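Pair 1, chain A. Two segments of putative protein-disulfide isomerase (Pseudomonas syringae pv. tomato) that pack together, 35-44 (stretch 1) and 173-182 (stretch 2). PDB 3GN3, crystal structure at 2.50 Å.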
# COMPACT_ATOMS: atom_id res chain seq x y z
N LYS A 35 -15.16 20.90 -9.97
CA LYS A 35 -16.34 20.11 -10.31
C LYS A 35 -17.04 19.56 -9.07
O LYS A 35 -18.10 18.94 -9.17
CB LYS A 35 -15.98 18.96 -11.25
CG LYS A 35 -15.61 19.39 -12.67
CD LYS A 35 -15.57 18.18 -13.62
CE LYS A 35 -14.79 18.52 -14.87
NZ LYS A 35 -14.58 17.33 -15.74
N LEU A 36 -16.47 19.80 -7.89
CA LEU A 36 -17.04 19.18 -6.70
C LEU A 36 -18.38 19.78 -6.27
O LEU A 36 -19.22 19.07 -5.71
CB LEU A 36 -16.02 19.12 -5.55
CG LEU A 36 -14.77 18.26 -5.80
CD1 LEU A 36 -13.74 18.50 -4.70
CD2 LEU A 36 -15.10 16.75 -5.95
N ASP A 37 -18.59 21.07 -6.55
CA ASP A 37 -19.90 21.71 -6.30
C ASP A 37 -21.00 21.04 -7.13
O ASP A 37 -21.99 20.60 -6.56
CB ASP A 37 -19.88 23.22 -6.55
CG ASP A 37 -19.24 24.01 -5.40
OD1 ASP A 37 -18.89 25.19 -5.61
OD2 ASP A 37 -19.08 23.46 -4.28
N ASP A 38 -20.79 20.94 -8.45
CA ASP A 38 -21.73 20.21 -9.32
C ASP A 38 -21.93 18.82 -8.82
O ASP A 38 -23.07 18.35 -8.76
CB ASP A 38 -21.22 20.03 -10.75
CG ASP A 38 -20.74 21.28 -11.36
OD1 ASP A 38 -20.78 22.34 -10.68
OD2 ASP A 38 -20.29 21.19 -12.54
N LEU A 39 -20.84 18.14 -8.50
CA LEU A 39 -20.94 16.76 -8.09
C LEU A 39 -21.95 16.60 -6.94
O LEU A 39 -22.85 15.76 -7.00
CB LEU A 39 -19.58 16.15 -7.75
CG LEU A 39 -19.94 14.75 -7.24
CD1 LEU A 39 -20.06 13.76 -8.41
CD2 LEU A 39 -19.04 14.27 -6.17
N LEU A 40 -21.78 17.40 -5.90
CA LEU A 40 -22.64 17.35 -4.73
C LEU A 40 -24.11 17.70 -5.07
O LEU A 40 -25.05 17.01 -4.67
CB LEU A 40 -22.08 18.31 -3.68
CG LEU A 40 -22.47 18.15 -2.23
CD1 LEU A 40 -22.11 16.76 -1.73
CD2 LEU A 40 -21.76 19.23 -1.45
N ALA A 41 -24.29 18.77 -5.85
CA ALA A 41 -25.59 19.18 -6.39
C ALA A 41 -26.27 18.05 -7.19
O ALA A 41 -27.43 17.73 -6.96
CB ALA A 41 -25.41 20.41 -7.25
N GLN A 42 -25.54 17.46 -8.12
CA GLN A 42 -26.06 16.41 -8.98
C GLN A 42 -26.19 15.07 -8.29
O GLN A 42 -27.16 14.39 -8.50
CB GLN A 42 -25.22 16.26 -10.23
CG GLN A 42 -25.19 17.54 -11.02
CD GLN A 42 -24.43 17.41 -12.29
OE1 GLN A 42 -24.40 16.35 -12.91
NE2 GLN A 42 -23.82 18.51 -12.71
N ALA A 43 -25.22 14.68 -7.47
CA ALA A 43 -25.33 13.43 -6.74
C ALA A 43 -26.36 13.51 -5.61
O ALA A 43 -27.07 12.54 -5.35
CB ALA A 43 -23.98 12.99 -6.20
N GLY A 44 -26.40 14.66 -4.93
CA GLY A 44 -27.34 14.92 -3.83
C GLY A 44 -26.73 14.72 -2.45
O GLY A 44 -26.21 13.64 -2.15
N PRO A 173 -17.21 13.97 -17.36
CA PRO A 173 -18.42 14.74 -17.07
C PRO A 173 -18.90 14.37 -15.67
O PRO A 173 -18.89 13.18 -15.29
CB PRO A 173 -19.43 14.25 -18.12
CG PRO A 173 -18.64 13.54 -19.16
CD PRO A 173 -17.34 13.13 -18.58
N VAL A 174 -19.34 15.37 -14.90
CA VAL A 174 -19.82 15.13 -13.53
C VAL A 174 -20.90 14.04 -13.50
O VAL A 174 -20.99 13.26 -12.53
CB VAL A 174 -20.29 16.46 -12.87
CG1 VAL A 174 -20.98 16.23 -11.53
CG2 VAL A 174 -19.11 17.41 -12.71
N SER A 175 -21.69 13.95 -14.56
CA SER A 175 -22.76 12.95 -14.66
C SER A 175 -22.20 11.53 -14.70
O SER A 175 -22.87 10.60 -14.24
CB SER A 175 -23.66 13.20 -15.88
OG SER A 175 -22.87 13.42 -17.03
N LYS A 176 -20.97 11.37 -15.22
CA LYS A 176 -20.29 10.07 -15.11
C LYS A 176 -19.91 9.76 -13.65
O LYS A 176 -20.18 8.63 -13.18
CB LYS A 176 -19.09 9.92 -16.05
CG LYS A 176 -18.51 8.52 -16.01
CD LYS A 176 -17.18 8.42 -16.78
CE LYS A 176 -16.28 7.22 -16.32
NZ LYS A 176 -15.53 7.43 -15.02
N TRP A 177 -19.35 10.74 -12.94
CA TRP A 177 -19.07 10.58 -11.50
C TRP A 177 -20.32 10.16 -10.77
O TRP A 177 -20.25 9.27 -9.93
CB TRP A 177 -18.50 11.83 -10.83
CG TRP A 177 -17.14 12.27 -11.33
CD1 TRP A 177 -16.32 11.62 -12.24
CD2 TRP A 177 -16.43 13.45 -10.93
NE1 TRP A 177 -15.15 12.35 -12.42
CE2 TRP A 177 -15.20 13.47 -11.63
CE3 TRP A 177 -16.72 14.50 -10.04
CZ2 TRP A 177 -14.26 14.51 -11.48
CZ3 TRP A 177 -15.77 15.55 -9.89
CH2 TRP A 177 -14.56 15.53 -10.61
N VAL A 178 -21.45 10.77 -11.10
CA VAL A 178 -22.71 10.47 -10.40
C VAL A 178 -23.11 8.99 -10.58
O VAL A 178 -23.44 8.32 -9.58
CB VAL A 178 -23.88 11.44 -10.83
CG1 VAL A 178 -25.10 11.28 -9.93
CG2 VAL A 178 -23.41 12.89 -10.81
N SER A 179 -23.03 8.47 -11.81
CA SER A 179 -23.32 7.03 -12.02
C SER A 179 -22.26 6.13 -11.42
O SER A 179 -22.59 5.07 -10.89
CB SER A 179 -23.49 6.65 -13.49
OG SER A 179 -23.43 7.76 -14.33
N ASP A 180 -20.98 6.52 -11.53
CA ASP A 180 -19.87 5.77 -10.91
C ASP A 180 -20.11 5.65 -9.41
O ASP A 180 -20.00 4.55 -8.86
CB ASP A 180 -18.52 6.47 -11.13
CG ASP A 180 -18.07 6.44 -12.58
OD1 ASP A 180 -18.62 5.65 -13.37
OD2 ASP A 180 -17.14 7.21 -12.93
N ILE A 181 -20.46 6.76 -8.76
CA ILE A 181 -20.77 6.72 -7.34
C ILE A 181 -21.97 5.79 -7.09
O ILE A 181 -21.94 4.95 -6.18
CB ILE A 181 -20.91 8.15 -6.70
CG1 ILE A 181 -19.55 8.85 -6.68
CG2 ILE A 181 -21.46 8.04 -5.28
CD1 ILE A 181 -19.57 10.37 -6.71
N GLY A 182 -23.00 5.92 -7.92
CA GLY A 182 -24.17 5.03 -7.88
C GLY A 182 -25.32 5.67 -7.13
O GLY A 182 -25.39 5.59 -5.92

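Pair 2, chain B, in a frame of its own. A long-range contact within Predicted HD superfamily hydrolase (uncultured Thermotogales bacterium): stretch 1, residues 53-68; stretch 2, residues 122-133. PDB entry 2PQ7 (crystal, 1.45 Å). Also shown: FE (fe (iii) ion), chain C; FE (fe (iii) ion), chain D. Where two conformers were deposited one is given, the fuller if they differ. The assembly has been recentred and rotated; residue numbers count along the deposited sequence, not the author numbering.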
# COMPACT_ATOMS: atom_id res chain seq x y z
N LYS B 53 -17.68 24.90 -7.93
CA LYS B 53 -18.70 25.92 -7.67
C LYS B 53 -20.07 25.40 -8.14
O LYS B 53 -20.88 26.14 -8.70
CB LYS B 53 -18.33 27.28 -8.32
CG LYS B 53 -16.87 27.73 -8.17
CD LYS B 53 -16.52 28.10 -6.75
CE LYS B 53 -15.14 28.79 -6.70
NZ LYS B 53 -14.83 29.32 -5.32
N CYS B 54 -20.32 24.11 -7.91
CA CYS B 54 -21.57 23.46 -8.27
C CYS B 54 -22.41 23.24 -7.03
O CYS B 54 -22.03 23.66 -5.94
CB CYS B 54 -21.26 22.16 -9.04
SG CYS B 54 -20.62 22.51 -10.71
N ASP B 55 -23.58 22.63 -7.18
CA ASP B 55 -24.51 22.41 -6.10
C ASP B 55 -24.06 21.27 -5.17
O ASP B 55 -24.21 20.09 -5.47
CB ASP B 55 -25.88 22.12 -6.72
CG ASP B 55 -27.01 22.14 -5.72
OD1 ASP B 55 -26.85 21.70 -4.60
OD2 ASP B 55 -28.10 22.58 -6.14
N LEU B 56 -23.54 21.63 -4.00
CA LEU B 56 -23.04 20.68 -3.04
C LEU B 56 -24.13 19.74 -2.49
O LEU B 56 -23.88 18.56 -2.28
CB LEU B 56 -22.42 21.45 -1.84
CG LEU B 56 -21.76 20.65 -0.74
CD1 LEU B 56 -20.52 19.94 -1.31
CD2 LEU B 56 -21.38 21.56 0.45
N GLN B 57 -25.32 20.30 -2.22
CA GLN B 57 -26.41 19.52 -1.66
C GLN B 57 -26.76 18.35 -2.60
O GLN B 57 -26.89 17.22 -2.14
CB GLN B 57 -27.64 20.38 -1.37
CG GLN B 57 -27.37 21.48 -0.32
CD GLN B 57 -28.61 22.19 0.16
OE1 GLN B 57 -29.73 21.88 -0.26
NE2 GLN B 57 -28.42 23.13 1.09
N LYS B 58 -26.95 18.67 -3.87
CA LYS B 58 -27.25 17.62 -4.86
C LYS B 58 -26.12 16.57 -4.96
O LYS B 58 -26.41 15.42 -4.94
CB LYS B 58 -27.50 18.24 -6.25
CG LYS B 58 -28.83 18.98 -6.42
CD LYS B 58 -28.95 19.71 -7.80
CE LYS B 58 -30.25 20.47 -7.93
NZ LYS B 58 -30.28 21.31 -9.15
N ALA B 59 -24.88 17.03 -5.00
CA ALA B 59 -23.73 16.16 -5.13
C ALA B 59 -23.56 15.20 -3.97
O ALA B 59 -23.38 14.02 -4.15
CB ALA B 59 -22.51 17.01 -5.36
N ILE B 60 -23.67 15.74 -2.75
CA ILE B 60 -23.55 14.94 -1.56
C ILE B 60 -24.64 13.89 -1.42
O ILE B 60 -24.35 12.74 -1.11
CB ILE B 60 -23.61 15.86 -0.30
CG1 ILE B 60 -22.33 16.68 -0.23
CG2 ILE B 60 -23.83 15.09 0.98
CD1 ILE B 60 -21.03 15.84 -0.08
N ILE B 61 -25.88 14.34 -1.61
CA ILE B 61 -27.03 13.45 -1.49
C ILE B 61 -26.97 12.36 -2.57
O ILE B 61 -27.19 11.19 -2.27
CB ILE B 61 -28.35 14.22 -1.41
CG1 ILE B 61 -28.38 15.00 -0.05
CG2 ILE B 61 -29.53 13.31 -1.51
CD1 ILE B 61 -29.54 15.91 0.07
N ALA B 62 -26.61 12.77 -3.78
CA ALA B 62 -26.52 11.76 -4.81
C ALA B 62 -25.42 10.72 -4.49
O ALA B 62 -25.60 9.53 -4.66
CB ALA B 62 -26.20 12.44 -6.04
N ALA B 63 -24.27 11.18 -4.01
CA ALA B 63 -23.21 10.27 -3.59
C ALA B 63 -23.64 9.34 -2.47
O ALA B 63 -23.34 8.16 -2.49
CB ALA B 63 -22.00 11.06 -3.15
N LEU B 64 -24.32 9.89 -1.46
CA LEU B 64 -24.78 9.04 -0.35
C LEU B 64 -25.76 7.96 -0.79
O LEU B 64 -25.73 6.84 -0.31
CB LEU B 64 -25.39 9.90 0.77
CG LEU B 64 -24.42 10.39 1.81
CD1 LEU B 64 -25.24 11.19 2.79
CD2 LEU B 64 -23.77 9.14 2.50
N LEU B 65 -26.64 8.33 -1.72
CA LEU B 65 -27.67 7.40 -2.17
C LEU B 65 -27.31 6.53 -3.38
O LEU B 65 -28.00 5.56 -3.65
CB LEU B 65 -28.94 8.15 -2.51
CG LEU B 65 -29.63 8.76 -1.30
CD1 LEU B 65 -30.79 9.63 -1.77
CD2 LEU B 65 -30.06 7.74 -0.30
N HIS B 66 -26.18 6.82 -4.02
CA HIS B 66 -25.99 6.22 -5.37
C HIS B 66 -25.91 4.69 -5.37
O HIS B 66 -26.39 4.08 -6.29
CB HIS B 66 -24.81 6.82 -6.10
CG HIS B 66 -23.48 6.23 -5.76
ND1 HIS B 66 -22.85 6.45 -4.56
CD2 HIS B 66 -22.66 5.43 -6.48
CE1 HIS B 66 -21.70 5.79 -4.54
NE2 HIS B 66 -21.56 5.15 -5.70
N ASP B 67 -25.32 4.10 -4.34
CA ASP B 67 -25.22 2.66 -4.22
C ASP B 67 -26.11 2.07 -3.10
O ASP B 67 -25.84 0.94 -2.65
CB ASP B 67 -23.77 2.29 -3.98
CG ASP B 67 -22.92 2.33 -5.25
OD1 ASP B 67 -23.42 2.26 -6.41
OD2 ASP B 67 -21.67 2.39 -5.10
N ILE B 68 -27.16 2.80 -2.69
CA ILE B 68 -27.98 2.35 -1.58
C ILE B 68 -28.72 1.05 -1.91
O ILE B 68 -29.01 0.27 -1.02
CB ILE B 68 -28.91 3.44 -1.05
CG1 ILE B 68 -29.30 3.13 0.42
CG2 ILE B 68 -30.15 3.65 -1.94
CD1 ILE B 68 -30.23 4.13 1.04
N SER B 122 -26.40 15.68 -16.42
CA SER B 122 -26.42 16.82 -15.52
C SER B 122 -25.08 17.01 -14.84
O SER B 122 -24.24 16.11 -14.80
CB SER B 122 -27.48 16.66 -14.44
OG SER B 122 -27.16 15.61 -13.50
N LEU B 123 -24.89 18.18 -14.26
CA LEU B 123 -23.68 18.46 -13.51
C LEU B 123 -23.60 17.48 -12.33
O LEU B 123 -22.55 16.94 -12.03
CB LEU B 123 -23.65 19.88 -12.97
CG LEU B 123 -23.56 21.01 -14.01
CD1 LEU B 123 -23.75 22.36 -13.34
CD2 LEU B 123 -22.24 20.95 -14.71
N THR B 124 -24.71 17.26 -11.65
CA THR B 124 -24.71 16.33 -10.51
C THR B 124 -24.31 14.93 -10.99
O THR B 124 -23.50 14.28 -10.33
CB THR B 124 -26.07 16.29 -9.81
OG1 THR B 124 -26.41 17.60 -9.34
CG2 THR B 124 -26.02 15.35 -8.60
N GLY B 125 -24.80 14.49 -12.15
CA GLY B 125 -24.45 13.17 -12.62
C GLY B 125 -22.98 13.02 -13.02
O GLY B 125 -22.39 12.00 -12.75
N LYS B 126 -22.42 14.06 -13.59
CA LYS B 126 -21.03 14.08 -13.97
C LYS B 126 -20.14 14.06 -12.74
O LYS B 126 -19.16 13.30 -12.67
CB LYS B 126 -20.77 15.27 -14.88
CG LYS B 126 -21.39 15.01 -16.30
CD LYS B 126 -21.20 16.22 -17.22
CE LYS B 126 -22.04 16.11 -18.50
NZ LYS B 126 -22.17 17.44 -19.21
N ILE B 127 -20.45 14.89 -11.76
CA ILE B 127 -19.70 14.93 -10.51
C ILE B 127 -19.80 13.59 -9.80
O ILE B 127 -18.77 13.05 -9.33
CB ILE B 127 -20.22 16.04 -9.59
CG1 ILE B 127 -19.85 17.39 -10.22
CG2 ILE B 127 -19.66 15.90 -8.18
CD1 ILE B 127 -20.44 18.56 -9.53
N LEU B 128 -20.98 12.99 -9.79
CA LEU B 128 -21.18 11.71 -9.12
C LEU B 128 -20.34 10.64 -9.76
O LEU B 128 -19.67 9.88 -9.07
CB LEU B 128 -22.66 11.28 -9.15
CG LEU B 128 -22.93 9.88 -8.58
CD1 LEU B 128 -22.47 9.76 -7.11
CD2 LEU B 128 -24.38 9.54 -8.72
N GLN B 129 -20.40 10.55 -11.09
CA GLN B 129 -19.61 9.57 -11.79
C GLN B 129 -18.13 9.77 -11.56
O GLN B 129 -17.42 8.79 -11.26
CB GLN B 129 -19.95 9.54 -13.26
CG GLN B 129 -19.33 8.38 -13.93
CD GLN B 129 -19.96 8.13 -15.31
OE1 GLN B 129 -19.73 8.88 -16.25
NE2 GLN B 129 -20.74 7.07 -15.42
N ASP B 130 -17.63 11.00 -11.57
CA ASP B 130 -16.26 11.24 -11.27
C ASP B 130 -15.90 10.78 -9.87
O ASP B 130 -14.85 10.15 -9.65
CB ASP B 130 -15.91 12.73 -11.37
CG ASP B 130 -15.79 13.25 -12.79
OD1 ASP B 130 -15.85 12.44 -13.78
OD2 ASP B 130 -15.59 14.49 -12.91
N ALA B 131 -16.71 11.17 -8.90
CA ALA B 131 -16.49 10.86 -7.50
C ALA B 131 -16.44 9.34 -7.24
O ALA B 131 -15.62 8.84 -6.43
CB ALA B 131 -17.59 11.49 -6.67
N ASP B 132 -17.31 8.63 -7.94
CA ASP B 132 -17.42 7.17 -7.83
C ASP B 132 -16.15 6.55 -8.43
O ASP B 132 -15.47 5.73 -7.77
CB ASP B 132 -18.64 6.71 -8.60
CG ASP B 132 -18.99 5.24 -8.40
OD1 ASP B 132 -18.90 4.76 -7.23
OD2 ASP B 132 -19.37 4.60 -9.40
N ARG B 133 -15.80 6.99 -9.64
CA ARG B 133 -14.68 6.35 -10.33
C ARG B 133 -13.35 6.69 -9.70
O ARG B 133 -12.42 5.85 -9.74
CB ARG B 133 -14.68 6.66 -11.82
CG ARG B 133 -15.90 6.15 -12.53
CD ARG B 133 -16.05 6.60 -13.95
NE ARG B 133 -14.91 6.12 -14.74
CZ ARG B 133 -13.85 6.84 -15.15
NH1 ARG B 133 -13.75 8.16 -14.95
NH2 ARG B 133 -12.90 6.22 -15.82
FE FE C . -20.25 3.44 -6.26
FE FE D . -22.75 1.87 -8.26
O HOH W 1 -24.20 18.93 -8.19
O HOH W 2 -21.21 3.13 -8.07

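Two helices that cross at a moderate angle present each other with a fixed set of facing positions, and the same frame can be filled in more than one way. In pair 1, helix 36-43 packs on helix 174-181 with an axial separation of 9.4 Å and a signed crossing angle of -52°; in pair 2, the helix that begins at Leu B56 packs on helix 123-133 at 9.2 Å and -49°. The central 14 residues superpose with an RMSD of 0.4 Å. The buried areas are also similar, 521 and 501 Å², and neither interface contains a direct hydrogen bond between the stretches.

The closest backbone approaches match as well. Leu A39 lies opposite Val A174, with their CA atoms 5.8 Å apart, and the equivalent Ala B59 and Thr B124 have CA atoms 5.5 Å apart. One turn later, Ala A43 and Val A178 (CA to CA 5.4 Å) correspond to Ala B63 and Leu B128 (CA to CA 6.1 Å). Alanine is thus common to both pairs at this second position.

The most instructive difference is at Leu A39, matched by Ala B59. The leucine is a knob seated among Val A174, Trp A177, Val A178 and Ile A181. Its CB points sideways, but with chi1 t and chi2 p its end comes nearer the other helix, so that CD1 lies 3.5 Å from Trp A177 CB, at the edge of the indole, and 3.8 Å from Ile A181 CD1. In pair 2 the alanine reaches no further than its CB, and Ala B59 CB is 4.2 Å from Ile B127 CG2. There a long side chain comes from the opposite helix: Leu B128, in the place of Val A178, turns its end inward, its CD1 3.6 Å from Ala B63 CA and its CD2 3.8 Å from His B66 CB. The leucine that reaches across thus comes from the first helix in pair 1 and from the second in pair 2.

Val A174 and Thr B124 have similar shapes, and both lie against the facing backbone. Val A174 CG1 is 3.5 Å from Leu A39 CA, while Thr B124 CG2 is 4.1 Å from Ala B59 N. The threonine adds a polar arm: water 1 donates to Thr B124 OG1 at 2.8 Å and to Asp B55 O at 3.0 Å, bridging the stretches. At the position of Ala B62, Gln A42 instead covers the other helix with a longer side chain, its OE1 3.7 Å from Val A174 CG1.

Pair 2 also joins its stretches through metal. His B66 NE2 (2.2 Å), Asp B67 OD2 (2.1 Å) and Asp B132 OD1 (2.1 Å) bind the chain C FE, drawing ligands from both stretches. Gly A182, the counterpart of Asp B132, has no side chain and makes no contact with stretch 1. One backbone frame therefore accommodates one interface of direct packing without hydrogen bonds and one that adds a bridging water and an iron site.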